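Local atomic coordinates of amidohydrolase (Pseudomonas aeruginosa, PDB entry 2I5G), a protein that probably acts as a metal-dependent dipeptidase of the renal (membrane) dipeptidase family, cleaving dipeptides. Residues V145-H159 / V168-C181. The protein carries 2 engineered substitutions. Residues are numbered along the deposited sequence; the frame is centred on the assembly and turned at random.
Sequences VAEMNRVGIMCDLSH and VILESKKPVCYSHC
His159 and His180 meet rim to rim, the NE2 atoms 2.8 Å apart in a hydrogen bond that either ring could donate, with the planes at 56°. The ring of His180 also has the CB of Ser158 over one face, while the backbone N of His180 gives a nearly straight bond (168°) to Ser158 OG at 2.8 Å. His180 O goes to Arg191, and His159 packs against Tyr120. Before the histidines in the chain, Asp156 sends its carboxylate across to the corner at Ser179. Its CG stands anti to the backbone N (chi1 -177°), which brings OD1 to 2.8 Å from Ser179 N. The hydroxyl of Ser179 lies 3.0 Å from both OD1 and OD2 of Asp156, contacts that are weak at best, and shares a hydrogen bond with His180 ND1; it may help fix how that ring is turned.

Two backbone bonds, Cys177 N to Cys155 O and Leu157 N to Cys177 O, clasp the strands on both sides of Asp156. Leu157 packs against helix 162-171: its CD2 reaches Val168 CG1 tip to tip at 3.8 Å, CD1 touches Ile169 CG1, the two side chains crossing at a slant, and CB meets the ring of Tyr178 obliquely. Met154 CE lies 3.5 Å from Cys177 CB, and its side chain also touches Trp315 and Val318 of helix 304-323. A water accepts from Cys155 N and donates to Pro175 O, tying strand 154-156 to the loop that leads into strand 177-181. On helix 139-151, Val145 CG1 packs on Glu171 CG, whose carboxylate pairs with Arg142.

Strand 154-156, helix 162-171 and strand 177-181 form a beta-alpha-beta crossover, the two strands parallel and joined by the Asp156-Cys177 bridge, consistent with the TIM-barrel fold of the M19 dipeptidases. The paired histidines lie just beyond the C-terminal end of strand 154-156, the end at which TIM barrels carry their active sites.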
loop_
_atom_site.group_PDB
_atom_site.type_symbol
_atom_site.label_atom_id
_atom_site.label_comp_id
_atom_site.label_asym_id
_atom_site.label_seq_id
_atom_site.Cartn_x
_atom_site.Cartn_y
_atom_site.Cartn_z
ATOM N N VAL A 145 -9.645 9.945 -3.316
ATOM C CA VAL A 145 -10.492 10.946 -2.675
ATOM C C VAL A 145 -11.420 11.546 -3.715
ATOM O O VAL A 145 -12.628 11.642 -3.503
ATOM C CB VAL A 145 -9.669 12.086 -2.048
ATOM C CG1 VAL A 145 -10.604 13.179 -1.529
ATOM C CG2 VAL A 145 -8.817 11.546 -0.908
ATOM N N ALA A 146 -10.837 11.944 -4.843
ATOM C CA ALA A 146 -11.590 12.529 -5.945
ATOM C C ALA A 146 -12.773 11.655 -6.368
ATOM O O ALA A 146 -13.911 12.123 -6.374
ATOM C CB ALA A 146 -10.666 12.766 -7.132
ATOM N N GLU A 147 -12.512 10.394 -6.722
ATOM C CA GLU A 147 -13.588 9.493 -7.136
ATOM C C GLU A 147 -14.644 9.335 -6.043
ATOM O O GLU A 147 -15.836 9.266 -6.338
ATOM C CB GLU A 147 -13.046 8.111 -7.519
ATOM C CG GLU A 147 -14.140 7.135 -7.978
ATOM C CD GLU A 147 -14.744 7.500 -9.337
ATOM O OE1 GLU A 147 -14.822 8.705 -9.660
ATOM O OE2 GLU A 147 -15.157 6.584 -10.081
HETATM N N MSE A 148 -14.212 9.273 -4.786
HETATM C CA MSE A 148 -15.149 9.148 -3.670
HETATM C C MSE A 148 -16.081 10.364 -3.614
HETATM O O MSE A 148 -17.259 10.236 -3.266
HETATM C CB MSE A 148 -14.395 9.002 -2.343
HETATM C CG MSE A 148 -13.740 7.643 -2.156
HETATM SE SE MSE A 148 -12.717 7.454 -0.508
HETATM C CE MSE A 148 -14.192 7.493 0.742
ATOM N N ASN A 149 -15.555 11.539 -3.958
ATOM C CA ASN A 149 -16.363 12.755 -3.953
ATOM C C ASN A 149 -17.374 12.700 -5.086
ATOM O O ASN A 149 -18.512 13.147 -4.941
ATOM C CB ASN A 149 -15.493 14.002 -4.143
ATOM C CG ASN A 149 -14.631 14.304 -2.941
ATOM O OD1 ASN A 149 -14.916 13.854 -1.837
ATOM N ND2 ASN A 149 -13.579 15.088 -3.146
ATOM N N ARG A 150 -16.945 12.148 -6.214
ATOM C CA ARG A 150 -17.792 12.041 -7.396
ATOM C C ARG A 150 -18.887 10.989 -7.236
ATOM O O ARG A 150 -20.041 11.214 -7.607
ATOM C CB ARG A 150 -16.924 11.698 -8.604
ATOM C CG ARG A 150 -17.610 11.847 -9.941
ATOM C CD ARG A 150 -16.683 11.379 -11.055
ATOM N NE ARG A 150 -16.542 9.928 -11.043
ATOM C CZ ARG A 150 -17.505 9.085 -11.407
ATOM N NH1 ARG A 150 -18.677 9.554 -11.819
ATOM N NH2 ARG A 150 -17.301 7.773 -11.350
ATOM N N VAL A 151 -18.517 9.844 -6.676
ATOM C CA VAL A 151 -19.439 8.730 -6.473
ATOM C C VAL A 151 -20.372 8.913 -5.274
ATOM O O VAL A 151 -21.492 8.394 -5.263
ATOM C CB VAL A 151 -18.644 7.398 -6.322
ATOM C CG1 VAL A 151 -19.566 6.268 -5.924
ATOM C CG2 VAL A 151 -17.949 7.064 -7.636
ATOM N N GLY A 152 -19.906 9.638 -4.263
ATOM C CA GLY A 152 -20.734 9.872 -3.097
ATOM C C GLY A 152 -20.457 8.986 -1.894
ATOM O O GLY A 152 -21.386 8.448 -1.298
ATOM N N ILE A 153 -19.187 8.818 -1.541
ATOM C CA ILE A 153 -18.821 8.017 -0.381
ATOM C C ILE A 153 -18.043 8.938 0.530
ATOM O O ILE A 153 -17.040 9.509 0.125
ATOM C CB ILE A 153 -17.928 6.819 -0.750
ATOM C CG1 ILE A 153 -18.755 5.761 -1.491
ATOM C CG2 ILE A 153 -17.304 6.235 0.511
ATOM C CD1 ILE A 153 -17.967 4.530 -1.897
HETATM N N MSE A 154 -18.509 9.083 1.761
HETATM C CA MSE A 154 -17.859 9.964 2.715
HETATM C C MSE A 154 -16.503 9.471 3.200
HETATM O O MSE A 154 -16.322 8.282 3.480
HETATM C CB MSE A 154 -18.786 10.190 3.903
HETATM C CG MSE A 154 -18.185 11.042 4.995
HETATM SE SE MSE A 154 -19.529 11.663 6.229
HETATM C CE MSE A 154 -18.710 13.355 6.687
ATOM N N CYS A 155 -15.556 10.403 3.297
ATOM C CA CYS A 155 -14.198 10.118 3.755
ATOM C C CYS A 155 -14.141 10.136 5.278
ATOM O O CYS A 155 -14.559 11.106 5.915
ATOM C CB CYS A 155 -13.226 11.162 3.209
ATOM S SG CYS A 155 -13.069 11.205 1.407
ATOM N N ASP A 156 -13.621 9.058 5.854
ATOM C CA ASP A 156 -13.504 8.930 7.301
ATOM C C ASP A 156 -12.018 8.936 7.650
ATOM O O ASP A 156 -11.196 8.383 6.907
ATOM C CB ASP A 156 -14.178 7.631 7.763
ATOM C CG ASP A 156 -14.152 7.456 9.274
ATOM O OD1 ASP A 156 -14.381 8.450 9.998
ATOM O OD2 ASP A 156 -13.919 6.318 9.735
ATOM N N LEU A 157 -11.675 9.561 8.779
ATOM C CA LEU A 157 -10.279 9.675 9.185
ATOM C C LEU A 157 -9.969 9.340 10.636
ATOM O O LEU A 157 -8.885 9.663 11.125
ATOM C CB LEU A 157 -9.787 11.089 8.899
ATOM C CG LEU A 157 -9.944 11.605 7.468
ATOM C CD1 LEU A 157 -9.776 13.109 7.474
ATOM C CD2 LEU A 157 -8.938 10.936 6.537
ATOM N N SER A 158 -10.894 8.690 11.329
ATOM C CA SER A 158 -10.663 8.342 12.733
ATOM C C SER A 158 -9.327 7.637 13.001
ATOM O O SER A 158 -8.620 7.981 13.946
ATOM C CB SER A 158 -11.809 7.469 13.265
ATOM O OG SER A 158 -13.021 8.200 13.331
ATOM N N HIS A 159 -8.989 6.657 12.167
ATOM C CA HIS A 159 -7.758 5.883 12.337
ATOM C C HIS A 159 -6.593 6.359 11.457
ATOM O O HIS A 159 -5.516 5.759 11.467
ATOM C CB HIS A 159 -8.047 4.396 12.068
ATOM C CG HIS A 159 -8.985 3.765 13.059
ATOM N ND1 HIS A 159 -8.545 3.125 14.198
ATOM C CD2 HIS A 159 -10.338 3.682 13.082
ATOM C CE1 HIS A 159 -9.585 2.671 14.877
ATOM N NE2 HIS A 159 -10.684 2.996 14.221
ATOM N N VAL A 168 -6.247 15.157 3.343
ATOM C CA VAL A 168 -7.569 14.699 2.935
ATOM C C VAL A 168 -8.632 15.777 3.180
ATOM O O VAL A 168 -9.522 15.982 2.355
ATOM C CB VAL A 168 -7.962 13.393 3.688
ATOM C CG1 VAL A 168 -9.410 13.010 3.383
ATOM C CG2 VAL A 168 -7.027 12.266 3.277
ATOM N N ILE A 169 -8.544 16.472 4.308
ATOM C CA ILE A 169 -9.520 17.515 4.604
ATOM C C ILE A 169 -9.420 18.644 3.579
ATOM O O ILE A 169 -10.431 19.222 3.166
ATOM C CB ILE A 169 -9.303 18.115 6.015
ATOM C CG1 ILE A 169 -9.457 17.021 7.077
ATOM C CG2 ILE A 169 -10.300 19.254 6.253
ATOM C CD1 ILE A 169 -9.129 17.473 8.480
ATOM N N LEU A 170 -8.193 18.945 3.173
ATOM C CA LEU A 170 -7.921 20.007 2.214
ATOM C C LEU A 170 -8.223 19.613 0.769
ATOM O O LEU A 170 -8.435 20.472 -0.078
ATOM C CB LEU A 170 -6.450 20.416 2.337
ATOM C CG LEU A 170 -6.035 21.730 3.013
ATOM C CD1 LEU A 170 -7.050 22.173 4.049
ATOM C CD2 LEU A 170 -4.662 21.529 3.636
ATOM N N GLU A 171 -8.250 18.313 0.494
ATOM C CA GLU A 171 -8.489 17.802 -0.856
ATOM C C GLU A 171 -9.946 17.504 -1.210
ATOM O O GLU A 171 -10.370 17.742 -2.340
ATOM C CB GLU A 171 -7.627 16.547 -1.069
ATOM C CG GLU A 171 -7.994 15.653 -2.256
ATOM C CD GLU A 171 -7.553 16.213 -3.594
ATOM O OE1 GLU A 171 -6.373 16.601 -3.726
ATOM O OE2 GLU A 171 -8.388 16.248 -4.523
ATOM N N SER A 172 -10.718 16.986 -0.259
ATOM C CA SER A 172 -12.111 16.659 -0.548
ATOM C C SER A 172 -12.959 17.904 -0.707
ATOM O O SER A 172 -12.750 18.906 -0.019
ATOM C CB SER A 172 -12.712 15.793 0.556
ATOM O OG SER A 172 -12.974 16.573 1.705
ATOM N N LYS A 173 -13.922 17.825 -1.618
ATOM C CA LYS A 173 -14.832 18.932 -1.897
ATOM C C LYS A 173 -16.139 18.711 -1.153
ATOM O O LYS A 173 -17.104 19.462 -1.303
ATOM C CB LYS A 173 -15.081 19.025 -3.402
ATOM C CG LYS A 173 -13.831 19.397 -4.172
ATOM C CD LYS A 173 -14.004 19.241 -5.657
ATOM C CE LYS A 173 -12.713 19.608 -6.348
ATOM N NZ LYS A 173 -12.771 19.352 -7.805
ATOM N N LYS A 174 -16.151 17.658 -0.348
ATOM C CA LYS A 174 -17.305 17.293 0.450
ATOM C C LYS A 174 -16.801 17.049 1.859
ATOM O O LYS A 174 -15.695 16.539 2.054
ATOM C CB LYS A 174 -17.954 16.019 -0.094
ATOM C CG LYS A 174 -18.754 16.209 -1.372
ATOM C CD LYS A 174 -19.980 17.082 -1.138
ATOM C CE LYS A 174 -20.940 16.966 -2.309
ATOM N NZ LYS A 174 -22.221 17.704 -2.101
ATOM N N PRO A 175 -17.609 17.405 2.865
ATOM C CA PRO A 175 -17.225 17.220 4.262
ATOM C C PRO A 175 -16.673 15.825 4.544
ATOM O O PRO A 175 -17.156 14.837 3.993
ATOM C CB PRO A 175 -18.531 17.477 5.009
ATOM C CG PRO A 175 -19.223 18.471 4.136
ATOM C CD PRO A 175 -18.990 17.908 2.761
ATOM N N VAL A 176 -15.645 15.752 5.380
ATOM C CA VAL A 176 -15.074 14.468 5.771
ATOM C C VAL A 176 -15.377 14.318 7.262
ATOM O O VAL A 176 -15.956 15.222 7.873
ATOM C CB VAL A 176 -13.556 14.412 5.533
ATOM C CG1 VAL A 176 -13.268 14.558 4.039
ATOM C CG2 VAL A 176 -12.865 15.495 6.327
ATOM N N CYS A 177 -14.993 13.202 7.863
ATOM C CA CYS A 177 -15.316 13.027 9.269
ATOM C C CYS A 177 -14.370 12.138 10.049
ATOM O O CYS A 177 -13.540 11.426 9.478
ATOM C CB CYS A 177 -16.714 12.425 9.391
ATOM S SG CYS A 177 -16.797 10.708 8.749
ATOM N N TYR A 178 -14.513 12.215 11.369
ATOM C CA TYR A 178 -13.783 11.378 12.309
ATOM C C TYR A 178 -14.963 10.665 12.959
ATOM O O TYR A 178 -15.373 11.016 14.066
ATOM C CB TYR A 178 -13.049 12.195 13.375
ATOM C CG TYR A 178 -11.790 12.901 12.920
ATOM C CD1 TYR A 178 -10.853 12.257 12.113
ATOM C CD2 TYR A 178 -11.519 14.208 13.332
ATOM C CE1 TYR A 178 -9.675 12.897 11.726
ATOM C CE2 TYR A 178 -10.348 14.855 12.954
ATOM C CZ TYR A 178 -9.429 14.194 12.151
ATOM O OH TYR A 178 -8.269 14.834 11.781
ATOM N N SER A 179 -15.527 9.692 12.243
ATOM C CA SER A 179 -16.685 8.934 12.711
ATOM C C SER A 179 -16.626 8.543 14.179
ATOM O O SER A 179 -17.649 8.548 14.859
ATOM C CB SER A 179 -16.876 7.672 11.859
ATOM O OG SER A 179 -15.786 6.778 12.001
ATOM N N HIS A 180 -15.437 8.206 14.668
ATOM C CA HIS A 180 -15.291 7.810 16.062
ATOM C C HIS A 180 -13.918 8.121 16.654
ATOM O O HIS A 180 -12.931 7.451 16.353
ATOM C CB HIS A 180 -15.603 6.311 16.218
ATOM C CG HIS A 180 -14.709 5.405 15.424
ATOM N ND1 HIS A 180 -14.700 5.380 14.046
ATOM C CD2 HIS A 180 -13.806 4.475 15.820
ATOM C CE1 HIS A 180 -13.831 4.475 13.628
ATOM N NE2 HIS A 180 -13.277 3.910 14.685
ATOM N N CYS A 181 -13.855 9.138 17.506
ATOM C CA CYS A 181 -12.592 9.512 18.134
ATOM C C CYS A 181 -12.812 10.267 19.440
ATOM O O CYS A 181 -13.935 10.595 19.806
ATOM C CB CYS A 181 -11.775 10.383 17.190
ATOM S SG CYS A 181 -12.551 11.976 16.915
HETATM O O HOH W 1 -16.239 12.784 1.991
#